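PDB 2EJT: tRNA (guanine(26)-N(2))-dimethyltransferase from Pyrococcus horikoshii, which probably uses S-adenosylmethionine to dimethylate guanosine 26 of tRNAs, giving N2,N2-dimethylguanosine. Local coordinates for residues W75-S80 against V115-D120; A54-G59 against E85-N90; P319-T324 against H356-G361. All coordinates share one frame; numbering follows the deposited sequence.

Interaction 1 (W75-S80 against V115-D120). With SAM (S-adenosylmethionine), chain B.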
loop_
_atom_site.group_PDB
_atom_site.type_symbol
_atom_site.label_atom_id
_atom_site.label_comp_id
_atom_site.label_asym_id
_atom_site.label_seq_id
_atom_site.Cartn_x
_atom_site.Cartn_y
_atom_site.Cartn_z
ATOM N N TRP A 75 -5.955 18.162 -4.523
ATOM C CA TRP A 75 -4.729 18.912 -4.282
ATOM C C TRP A 75 -3.502 18.197 -4.859
ATOM O O TRP A 75 -3.298 17.005 -4.635
ATOM C CB TRP A 75 -4.526 19.118 -2.778
ATOM C CG TRP A 75 -5.499 20.066 -2.141
ATOM C CD1 TRP A 75 -6.859 19.937 -2.078
ATOM C CD2 TRP A 75 -5.179 21.283 -1.455
ATOM N NE1 TRP A 75 -7.406 20.996 -1.391
ATOM C CE2 TRP A 75 -6.397 21.839 -0.996
ATOM C CE3 TRP A 75 -3.980 21.959 -1.179
ATOM C CZ2 TRP A 75 -6.455 23.039 -0.281
ATOM C CZ3 TRP A 75 -4.033 23.158 -0.466
ATOM C CH2 TRP A 75 -5.268 23.684 -0.024
ATOM N N LEU A 76 -2.694 18.925 -5.615
ATOM C CA LEU A 76 -1.475 18.364 -6.178
ATOM C C LEU A 76 -0.345 19.158 -5.560
ATOM O O LEU A 76 -0.411 20.381 -5.498
ATOM C CB LEU A 76 -1.443 18.510 -7.700
ATOM C CG LEU A 76 -2.409 17.614 -8.473
ATOM C CD1 LEU A 76 -3.843 18.080 -8.246
ATOM C CD2 LEU A 76 -2.065 17.662 -9.950
ATOM N N ASN A 77 0.687 18.464 -5.099
ATOM C CA ASN A 77 1.814 19.128 -4.458
ATOM C C ASN A 77 3.185 18.512 -4.747
ATOM O O ASN A 77 3.337 17.291 -4.845
ATOM C CB ASN A 77 1.600 19.144 -2.941
ATOM C CG ASN A 77 2.784 19.729 -2.196
ATOM O OD1 ASN A 77 2.946 20.946 -2.122
ATOM N ND2 ASN A 77 3.631 18.861 -1.658
ATOM N N ASP A 78 4.184 19.380 -4.875
ATOM C CA ASP A 78 5.556 18.949 -5.095
ATOM C C ASP A 78 6.499 20.076 -4.715
ATOM O O ASP A 78 6.212 21.249 -4.943
ATOM C CB ASP A 78 5.803 18.549 -6.549
ATOM C CG ASP A 78 6.984 17.603 -6.689
ATOM O OD1 ASP A 78 6.749 16.391 -6.854
ATOM O OD2 ASP A 78 8.143 18.064 -6.615
ATOM N N ILE A 79 7.634 19.712 -4.138
ATOM C CA ILE A 79 8.611 20.691 -3.706
ATOM C C ILE A 79 9.449 21.219 -4.874
ATOM O O ILE A 79 10.024 22.305 -4.801
ATOM C CB ILE A 79 9.535 20.074 -2.633
ATOM C CG1 ILE A 79 10.225 21.179 -1.836
ATOM C CG2 ILE A 79 10.559 19.151 -3.294
ATOM C CD1 ILE A 79 11.055 20.649 -0.677
ATOM N N SER A 80 9.502 20.453 -5.955
ATOM C CA SER A 80 10.277 20.842 -7.126
ATOM C C SER A 80 9.604 21.905 -7.984
ATOM O O SER A 80 8.439 21.773 -8.361
ATOM C CB SER A 80 10.560 19.619 -7.995
ATOM O OG SER A 80 11.109 20.012 -9.241
ATOM N N VAL A 115 -6.253 22.164 -6.815
ATOM C CA VAL A 115 -5.296 23.035 -6.162
ATOM C C VAL A 115 -3.887 22.502 -6.396
ATOM O O VAL A 115 -3.559 21.380 -6.014
ATOM C CB VAL A 115 -5.581 23.121 -4.652
ATOM C CG1 VAL A 115 -4.688 24.171 -4.009
ATOM C CG2 VAL A 115 -7.059 23.462 -4.422
ATOM N N ILE A 116 -3.067 23.313 -7.046
ATOM C CA ILE A 116 -1.696 22.944 -7.360
ATOM C C ILE A 116 -0.781 23.744 -6.449
ATOM O O ILE A 116 -0.819 24.975 -6.438
ATOM C CB ILE A 116 -1.394 23.250 -8.826
ATOM C CG1 ILE A 116 -2.523 22.684 -9.696
ATOM C CG2 ILE A 116 -0.057 22.637 -9.225
ATOM C CD1 ILE A 116 -2.404 23.019 -11.157
ATOM N N ASN A 117 0.041 23.039 -5.681
ATOM C CA ASN A 117 0.920 23.696 -4.731
ATOM C C ASN A 117 2.395 23.369 -4.926
ATOM O O ASN A 117 2.755 22.248 -5.278
ATOM C CB ASN A 117 0.485 23.306 -3.311
ATOM C CG ASN A 117 1.031 24.237 -2.254
ATOM O OD1 ASN A 117 0.667 25.416 -2.196
ATOM N ND2 ASN A 117 1.914 23.717 -1.408
ATOM N N HIS A 118 3.241 24.369 -4.703
ATOM C CA HIS A 118 4.692 24.213 -4.805
ATOM C C HIS A 118 5.174 24.336 -3.361
ATOM O O HIS A 118 5.239 25.439 -2.822
ATOM C CB HIS A 118 5.296 25.342 -5.649
ATOM C CG HIS A 118 6.795 25.349 -5.671
ATOM N ND1 HIS A 118 7.528 26.484 -5.941
ATOM C CD2 HIS A 118 7.697 24.362 -5.456
ATOM C CE1 HIS A 118 8.817 26.198 -5.888
ATOM N NE2 HIS A 118 8.946 24.917 -5.595
ATOM N N ASP A 119 5.498 23.218 -2.723
ATOM C CA ASP A 119 5.926 23.289 -1.332
ATOM C C ASP A 119 6.336 21.936 -0.767
ATOM O O ASP A 119 6.197 20.899 -1.416
ATOM C CB ASP A 119 4.776 23.850 -0.483
ATOM C CG ASP A 119 5.237 24.397 0.856
ATOM O OD1 ASP A 119 4.364 24.738 1.677
ATOM O OD2 ASP A 119 6.462 24.497 1.089
ATOM N N ASP A 120 6.855 21.971 0.455
ATOM C CA ASP A 120 7.253 20.767 1.164
ATOM C C ASP A 120 5.928 20.120 1.555
ATOM O O ASP A 120 5.045 20.793 2.093
ATOM C CB ASP A 120 8.031 21.127 2.435
ATOM C CG ASP A 120 8.589 19.907 3.154
ATOM O OD1 ASP A 120 8.153 18.776 2.866
ATOM O OD2 ASP A 120 9.464 20.082 4.020
HETATM N N SAM B . 3.078 10.547 -7.197
HETATM C CA SAM B . 3.616 9.978 -8.302
HETATM C C SAM B . 3.125 9.311 -9.459
HETATM O O SAM B . 3.818 9.706 -10.497
HETATM O OXT SAM B . 2.175 8.489 -9.387
HETATM C CB SAM B . 5.124 10.236 -7.988
HETATM C CG SAM B . 6.289 10.747 -7.175
HETATM S SD SAM B . 8.013 10.829 -7.238
HETATM C CE SAM B . 8.640 9.170 -7.398
HETATM C "C5'" SAM B . 8.347 11.625 -5.765
HETATM C "C4'" SAM B . 8.885 13.092 -5.994
HETATM O "O4'" SAM B . 8.716 13.623 -4.677
HETATM C "C3'" SAM B . 9.283 14.245 -6.907
HETATM O "O3'" SAM B . 8.494 14.881 -7.970
HETATM C "C2'" SAM B . 9.803 15.315 -5.938
HETATM O "O2'" SAM B . 10.468 16.414 -6.206
HETATM C "C1'" SAM B . 9.424 14.850 -4.547
HETATM N N9 SAM B . 9.643 15.395 -3.067
HETATM C C8 SAM B . 10.714 15.128 -2.333
HETATM N N7 SAM B . 10.605 15.705 -1.166
HETATM C C5 SAM B . 9.467 16.358 -1.118
HETATM C C6 SAM B . 8.828 17.137 -0.141
HETATM N N6 SAM B . 9.408 17.334 1.040
HETATM N N1 SAM B . 7.594 17.702 -0.413
HETATM C C2 SAM B . 6.982 17.515 -1.619
HETATM N N3 SAM B . 7.581 16.761 -2.578
HETATM C C4 SAM B . 8.822 16.172 -2.361
#
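Parallel pairing within the central sheet of a class I methyltransferase brings Trp-75 to Asp-78 alongside Val-115 to His-118, and the strand ends lead into the cofactor site. Backbone bonds such as Leu-76 N to Val-115 O (2.6 Å) and Asn-117 N to Leu-76 O (2.7 Å) join the strands. Beside the indole of Trp-75, Val-115 lays CG1 over the face of the six-membered ring, 3.7 Å from its centroid, a CH-pi contact. Further along the same side of the sheet, Asn-77, its CG anti to the backbone N (chi1 176°), lays its buried amide nearly coplanar with that of Asn-117, whose ND2 donates to Asn-77 OD1 at 3.0 Å. Asn-77 ND2 in turn approaches Asp-119 O from above its carbonyl plane and also bonds Ala-54 O. In this Rossmann-like fold an acidic residue ending the second strand typically grips the ribose, and Asp-78 does so, OD1 accepting from SAM O3' (2.6 Å) and OD2 from SAM O2' (2.9 Å). An Asx turn steadies that carboxylate, since Ser-80 N donates to the anti lone pair of OD2, while Ala-57 N bonds OD1. Ile-79 sets CG2 against adenine, 3.6 Å from SAM C4. Just past strand 113-118, Asp-120 OD1 receives SAM N6 in an almost straight bond of 2.6 Å.

Interaction 2 (A54-G59 against E85-N90). With SAM (S-adenosylmethionine), chain B.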
loop_
_atom_site.group_PDB
_atom_site.type_symbol
_atom_site.label_atom_id
_atom_site.label_comp_id
_atom_site.label_asym_id
_atom_site.label_seq_id
_atom_site.Cartn_x
_atom_site.Cartn_y
_atom_site.Cartn_z
ATOM N N ALA A 54 0.143 14.207 -2.227
ATOM C CA ALA A 54 1.287 14.834 -1.547
ATOM C C ALA A 54 2.578 15.079 -2.334
ATOM O O ALA A 54 3.217 16.117 -2.155
ATOM C CB ALA A 54 1.607 14.051 -0.269
ATOM N N LEU A 55 2.979 14.117 -3.162
ATOM C CA LEU A 55 4.182 14.235 -3.990
ATOM C C LEU A 55 3.768 13.787 -5.393
ATOM O O LEU A 55 3.903 12.615 -5.741
ATOM C CB LEU A 55 5.293 13.331 -3.445
ATOM C CG LEU A 55 5.624 13.495 -1.957
ATOM C CD1 LEU A 55 4.856 12.462 -1.167
ATOM C CD2 LEU A 55 7.109 13.309 -1.720
ATOM N N SER A 56 3.273 14.725 -6.201
ATOM C CA SER A 56 2.764 14.391 -7.529
ATOM C C SER A 56 3.667 14.410 -8.758
ATOM O O SER A 56 3.272 13.890 -9.805
ATOM C CB SER A 56 1.514 15.235 -7.821
ATOM O OG SER A 56 1.681 16.567 -7.395
ATOM N N ALA A 57 4.856 14.996 -8.646
ATOM C CA ALA A 57 5.786 15.058 -9.777
ATOM C C ALA A 57 5.134 15.672 -11.022
ATOM O O ALA A 57 5.052 16.891 -11.146
ATOM C CB ALA A 57 6.315 13.659 -10.100
ATOM N N THR A 58 4.671 14.833 -11.943
ATOM C CA THR A 58 4.034 15.334 -13.160
ATOM C C THR A 58 2.582 15.723 -12.892
ATOM O O THR A 58 1.975 16.468 -13.666
ATOM C CB THR A 58 4.037 14.280 -14.291
ATOM O OG1 THR A 58 3.252 13.152 -13.888
ATOM C CG2 THR A 58 5.456 13.823 -14.602
ATOM N N GLY A 59 2.038 15.206 -11.794
ATOM C CA GLY A 59 0.661 15.486 -11.430
ATOM C C GLY A 59 -0.301 14.406 -11.891
ATOM O O GLY A 59 -1.501 14.492 -11.639
ATOM N N GLU A 85 5.674 23.511 -12.264
ATOM C CA GLU A 85 5.347 24.081 -13.566
ATOM C C GLU A 85 4.712 23.046 -14.497
ATOM O O GLU A 85 3.770 23.349 -15.231
ATOM C CB GLU A 85 6.604 24.672 -14.211
ATOM C CG GLU A 85 7.220 25.814 -13.412
ATOM C CD GLU A 85 6.391 27.090 -13.448
ATOM O OE1 GLU A 85 6.687 28.006 -12.649
ATOM O OE2 GLU A 85 5.453 27.186 -14.273
ATOM N N LEU A 86 5.224 21.821 -14.463
ATOM C CA LEU A 86 4.684 20.761 -15.303
ATOM C C LEU A 86 3.278 20.393 -14.826
ATOM O O LEU A 86 2.393 20.112 -15.636
ATOM C CB LEU A 86 5.602 19.536 -15.260
ATOM C CG LEU A 86 5.287 18.414 -16.251
ATOM C CD1 LEU A 86 5.228 18.982 -17.663
ATOM C CD2 LEU A 86 6.349 17.326 -16.149
ATOM N N MET A 87 3.076 20.405 -13.509
ATOM C CA MET A 87 1.771 20.089 -12.932
ATOM C C MET A 87 0.695 21.045 -13.453
ATOM O O MET A 87 -0.381 20.617 -13.863
ATOM C CB MET A 87 1.839 20.160 -11.402
ATOM C CG MET A 87 2.306 18.871 -10.737
ATOM S SD MET A 87 3.044 19.137 -9.104
ATOM C CE MET A 87 1.643 19.631 -8.169
ATOM N N LYS A 88 0.991 22.338 -13.445
ATOM C CA LYS A 88 0.033 23.326 -13.929
ATOM C C LYS A 88 -0.275 23.098 -15.403
ATOM O O LYS A 88 -1.424 23.206 -15.837
ATOM C CB LYS A 88 0.577 24.747 -13.742
ATOM C CG LYS A 88 0.742 25.174 -12.288
ATOM C CD LYS A 88 1.155 26.632 -12.179
ATOM C CE LYS A 88 2.504 26.885 -12.829
ATOM N NZ LYS A 88 2.854 28.331 -12.793
ATOM N N ARG A 89 0.760 22.774 -16.170
ATOM C CA ARG A 89 0.598 22.543 -17.593
ATOM C C ARG A 89 -0.263 21.317 -17.892
ATOM O O ARG A 89 -1.189 21.391 -18.702
ATOM C CB ARG A 89 1.968 22.398 -18.256
ATOM C CG ARG A 89 1.913 22.375 -19.768
ATOM C CD ARG A 89 3.292 22.580 -20.368
ATOM N NE ARG A 89 3.222 22.765 -21.815
ATOM C CZ ARG A 89 4.281 22.958 -22.595
ATOM N NH1 ARG A 89 4.123 23.116 -23.903
ATOM N NH2 ARG A 89 5.496 22.991 -22.063
ATOM N N ASN A 90 0.029 20.195 -17.239
ATOM C CA ASN A 90 -0.740 18.980 -17.479
ATOM C C ASN A 90 -2.173 19.084 -16.976
ATOM O O ASN A 90 -3.076 18.473 -17.549
ATOM C CB ASN A 90 -0.051 17.764 -16.859
ATOM C CG ASN A 90 1.248 17.412 -17.560
ATOM O OD1 ASN A 90 1.417 17.692 -18.749
ATOM N ND2 ASN A 90 2.166 16.783 -16.834
HETATM N N SAM B . 3.078 10.547 -7.197
HETATM C CA SAM B . 3.616 9.978 -8.302
HETATM C C SAM B . 3.125 9.311 -9.459
HETATM O O SAM B . 3.818 9.706 -10.497
HETATM O OXT SAM B . 2.175 8.489 -9.387
HETATM C CB SAM B . 5.124 10.236 -7.988
HETATM C CG SAM B . 6.289 10.747 -7.175
HETATM S SD SAM B . 8.013 10.829 -7.238
HETATM C CE SAM B . 8.640 9.170 -7.398
HETATM C "C5'" SAM B . 8.347 11.625 -5.765
HETATM C "C4'" SAM B . 8.885 13.092 -5.994
HETATM O "O4'" SAM B . 8.716 13.623 -4.677
HETATM C "C3'" SAM B . 9.283 14.245 -6.907
HETATM O "O3'" SAM B . 8.494 14.881 -7.970
HETATM C "C2'" SAM B . 9.803 15.315 -5.938
HETATM O "O2'" SAM B . 10.468 16.414 -6.206
HETATM C "C1'" SAM B . 9.424 14.850 -4.547
HETATM N N9 SAM B . 9.643 15.395 -3.067
HETATM C C8 SAM B . 10.714 15.128 -2.333
HETATM N N7 SAM B . 10.605 15.705 -1.166
HETATM C C5 SAM B . 9.467 16.358 -1.118
HETATM C C6 SAM B . 8.828 17.137 -0.141
HETATM N N6 SAM B . 9.408 17.334 1.040
HETATM N N1 SAM B . 7.594 17.702 -0.413
HETATM C C2 SAM B . 6.982 17.515 -1.619
HETATM N N3 SAM B . 7.581 16.761 -2.578
HETATM C C4 SAM B . 8.822 16.172 -2.361
#
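Gly-59 closes a type II' turn begun at Ser-56, its N bonded to Ser-56 O, and comes within 5.0 Å of Met-87, CA to CA, where the loop presses on helix 81-94. A side chain at Gly-59 would crowd Met-87 CG, so its absence lets the turn lie close. Met-87 carries most of the helix side of the contact: CG rests against Ala-57 O at 3.4 Å, and a bend at the thioether (chi3 69°) folds CE back to 3.2 Å from Ser-56 OG. That hydroxyl also makes a weak bond to Asn-77 O on the neighbouring strand. One turn further along the helix, Asn-90 ND2 donates to Thr-58 O at 3.2 Å, nearly straight (166°) and close to its own amide plane, though it reaches the acceptor tilted from the carbonyl plane. The other end of the amide, OD1, takes Leu-14 N, and bonds at both ends fix the rotation of the amide. Off to one side of the Asn-90 bond, Thr-58 CG2 and Leu-86 CD2 lie side by side, 3.9 Å apart. On the cofactor side Leu-55 O accepts from SAM N at 2.7 Å, and Ala-57 CB lies 3.3 Å from SAM O3'. A turn after strand 50-53, the first of the Rossmann-like sheet, that receives the cofactor and ends in a glycine before a helix corresponds to the glycine-containing cofactor loop of class I methyltransferases.

Interaction 3 (P319-T324 against H356-G361)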
loop_
_atom_site.group_PDB
_atom_site.type_symbol
_atom_site.label_atom_id
_atom_site.label_comp_id
_atom_site.label_asym_id
_atom_site.label_seq_id
_atom_site.Cartn_x
_atom_site.Cartn_y
_atom_site.Cartn_z
ATOM N N PRO A 319 -2.304 -14.430 8.777
ATOM C CA PRO A 319 -0.882 -14.088 8.886
ATOM C C PRO A 319 0.093 -15.110 8.307
ATOM O O PRO A 319 0.091 -16.280 8.684
ATOM C CB PRO A 319 -0.681 -13.895 10.392
ATOM C CG PRO A 319 -2.041 -13.460 10.873
ATOM C CD PRO A 319 -2.953 -14.398 10.101
ATOM N N LEU A 320 0.922 -14.641 7.382
ATOM C CA LEU A 320 1.953 -15.451 6.755
ATOM C C LEU A 320 1.477 -16.611 5.893
ATOM O O LEU A 320 0.283 -16.775 5.642
ATOM C CB LEU A 320 2.927 -15.945 7.831
ATOM C CG LEU A 320 3.415 -14.805 8.745
ATOM C CD1 LEU A 320 4.501 -15.297 9.698
ATOM C CD2 LEU A 320 3.942 -13.659 7.885
ATOM N N PHE A 321 2.432 -17.414 5.438
ATOM C CA PHE A 321 2.138 -18.537 4.565
ATOM C C PHE A 321 3.314 -19.502 4.523
ATOM O O PHE A 321 4.348 -19.263 5.137
ATOM C CB PHE A 321 1.844 -18.013 3.153
ATOM C CG PHE A 321 2.974 -17.212 2.552
ATOM C CD1 PHE A 321 3.984 -17.837 1.821
ATOM C CD2 PHE A 321 3.026 -15.830 2.718
ATOM C CE1 PHE A 321 5.026 -17.096 1.263
ATOM C CE2 PHE A 321 4.063 -15.078 2.164
ATOM C CZ PHE A 321 5.067 -15.713 1.435
ATOM N N TYR A 322 3.137 -20.600 3.804
ATOM C CA TYR A 322 4.186 -21.595 3.667
ATOM C C TYR A 322 4.629 -21.592 2.215
ATOM O O TYR A 322 3.817 -21.769 1.301
ATOM C CB TYR A 322 3.673 -22.986 4.071
ATOM C CG TYR A 322 3.222 -23.058 5.515
ATOM C CD1 TYR A 322 4.119 -22.823 6.559
ATOM C CD2 TYR A 322 1.892 -23.313 5.837
ATOM C CE1 TYR A 322 3.698 -22.836 7.890
ATOM C CE2 TYR A 322 1.458 -23.327 7.161
ATOM C CZ TYR A 322 2.363 -23.087 8.181
ATOM O OH TYR A 322 1.925 -23.085 9.485
ATOM N N ASP A 323 5.916 -21.344 2.007
ATOM C CA ASP A 323 6.469 -21.315 0.669
ATOM C C ASP A 323 6.966 -22.720 0.345
ATOM O O ASP A 323 7.909 -23.217 0.961
ATOM C CB ASP A 323 7.609 -20.301 0.596
ATOM C CG ASP A 323 8.124 -20.112 -0.810
ATOM O OD1 ASP A 323 8.767 -21.042 -1.329
ATOM O OD2 ASP A 323 7.872 -19.038 -1.401
ATOM N N THR A 324 6.307 -23.354 -0.621
ATOM C CA THR A 324 6.633 -24.715 -1.034
ATOM C C THR A 324 8.091 -24.910 -1.442
ATOM O O THR A 324 8.717 -25.908 -1.082
ATOM C CB THR A 324 5.738 -25.152 -2.205
ATOM O OG1 THR A 324 4.366 -25.088 -1.800
ATOM C CG2 THR A 324 6.063 -26.569 -2.618
ATOM N N HIS A 356 -0.471 -13.595 -3.441
ATOM C CA HIS A 356 0.225 -12.632 -4.297
ATOM C C HIS A 356 1.627 -12.293 -3.775
ATOM O O HIS A 356 2.435 -11.727 -4.500
ATOM C CB HIS A 356 -0.589 -11.342 -4.419
ATOM C CG HIS A 356 -0.536 -10.471 -3.200
ATOM N ND1 HIS A 356 0.287 -9.369 -3.110
ATOM C CD2 HIS A 356 -1.197 -10.544 -2.022
ATOM C CE1 HIS A 356 0.129 -8.798 -1.929
ATOM N NE2 HIS A 356 -0.766 -9.491 -1.249
ATOM N N PHE A 357 1.909 -12.645 -2.523
ATOM C CA PHE A 357 3.214 -12.353 -1.920
ATOM C C PHE A 357 4.347 -13.214 -2.489
ATOM O O PHE A 357 5.521 -12.850 -2.400
ATOM C CB PHE A 357 3.160 -12.555 -0.401
ATOM C CG PHE A 357 2.353 -11.513 0.335
ATOM C CD1 PHE A 357 2.706 -10.167 0.278
ATOM C CD2 PHE A 357 1.263 -11.886 1.119
ATOM C CE1 PHE A 357 1.987 -9.203 0.995
ATOM C CE2 PHE A 357 0.536 -10.932 1.841
ATOM C CZ PHE A 357 0.900 -9.588 1.779
ATOM N N SER A 358 3.985 -14.357 -3.064
ATOM C CA SER A 358 4.960 -15.281 -3.627
ATOM C C SER A 358 4.291 -16.248 -4.600
ATOM O O SER A 358 3.145 -16.643 -4.405
ATOM C CB SER A 358 5.632 -16.071 -2.500
ATOM O OG SER A 358 6.388 -17.149 -3.009
ATOM N N PRO A 359 5.013 -16.649 -5.658
ATOM C CA PRO A 359 4.487 -17.575 -6.666
ATOM C C PRO A 359 4.348 -19.014 -6.159
ATOM O O PRO A 359 3.511 -19.773 -6.642
ATOM C CB PRO A 359 5.498 -17.444 -7.802
ATOM C CG PRO A 359 6.775 -17.212 -7.066
ATOM C CD PRO A 359 6.375 -16.209 -6.013
ATOM N N THR A 360 5.161 -19.379 -5.176
ATOM C CA THR A 360 5.130 -20.722 -4.604
ATOM C C THR A 360 4.576 -20.739 -3.182
ATOM O O THR A 360 4.697 -21.737 -2.470
ATOM C CB THR A 360 6.539 -21.343 -4.579
ATOM O OG1 THR A 360 7.456 -20.407 -3.992
ATOM C CG2 THR A 360 6.997 -21.695 -5.996
ATOM N N GLY A 361 3.969 -19.633 -2.769
ATOM C CA GLY A 361 3.416 -19.570 -1.430
ATOM C C GLY A 361 1.991 -20.082 -1.312
ATOM O O GLY A 361 1.184 -19.957 -2.232
#
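Phe-321 and Asp-323 meet the bend Phe-357 to Gly-361 in two different ways, the first by close apolar contact and the second through hydroxyls nearer the solvent. On the packed side the Phe-321 ring, turned toward the bend by a chi1 of 58° that sets CG between the backbone N and carbonyl carbon, brings CE2 to 3.7 Å from Phe-357 CB. Its CD1 lies equally near Gly-361 CA, a fit that suits a glycine, because a CB at Gly-361 would clash with the ring. The other side is more open: Pro-359 at the corner is exposed, and its neighbours Ser-358 and Thr-360 are partly so. Here the buried carboxylate of Asp-323 draws the bend in, Ser-358 OG donating to OD2 at 2.9 Å nearly along the C-O bond. Thr-360 OG1 sits 3.0 Å from both OD1 and OD2 of Asp-323, a weak interaction. OD1 also caps the following helix at Ala-326 N. With an alanine in place of Asp-323, both hydroxyls would probably lose their carboxylate mate and Ala-326 N its cap. Thr-324 N adds a backbone bond to Thr-360 O of 2.9 Å. Asp-323 faces Gly-361 as a non-hydrogen-bonded antiparallel pair, joining the edge strand 322-323 to the middle strand of a small three-stranded sheet, with an aspartate N-cap where strand passes straight into helix.

How the interactions relate
From the N terminus the chain first meets 54-59, the loop after strand 50-53, then 75-80 at the end of the next strand. Interaction 2 closes when helix 81-94 returns to that loop, and interaction 1 only at 115-120, so the two cross rather than nest. They also touch: Asn-77 O accepts from Ser-56 N, and Met-87 CE packs against the backbone of Leu-76, so loop, strands and helix are joined round the cofactor. Interaction 3 follows in series, closing a loop of two helices and strand 352-355 near the C terminus. Its centre lies about 39 Å from that of interaction 1, beyond the centre of the chain, and it ties together the small C-terminal sheet.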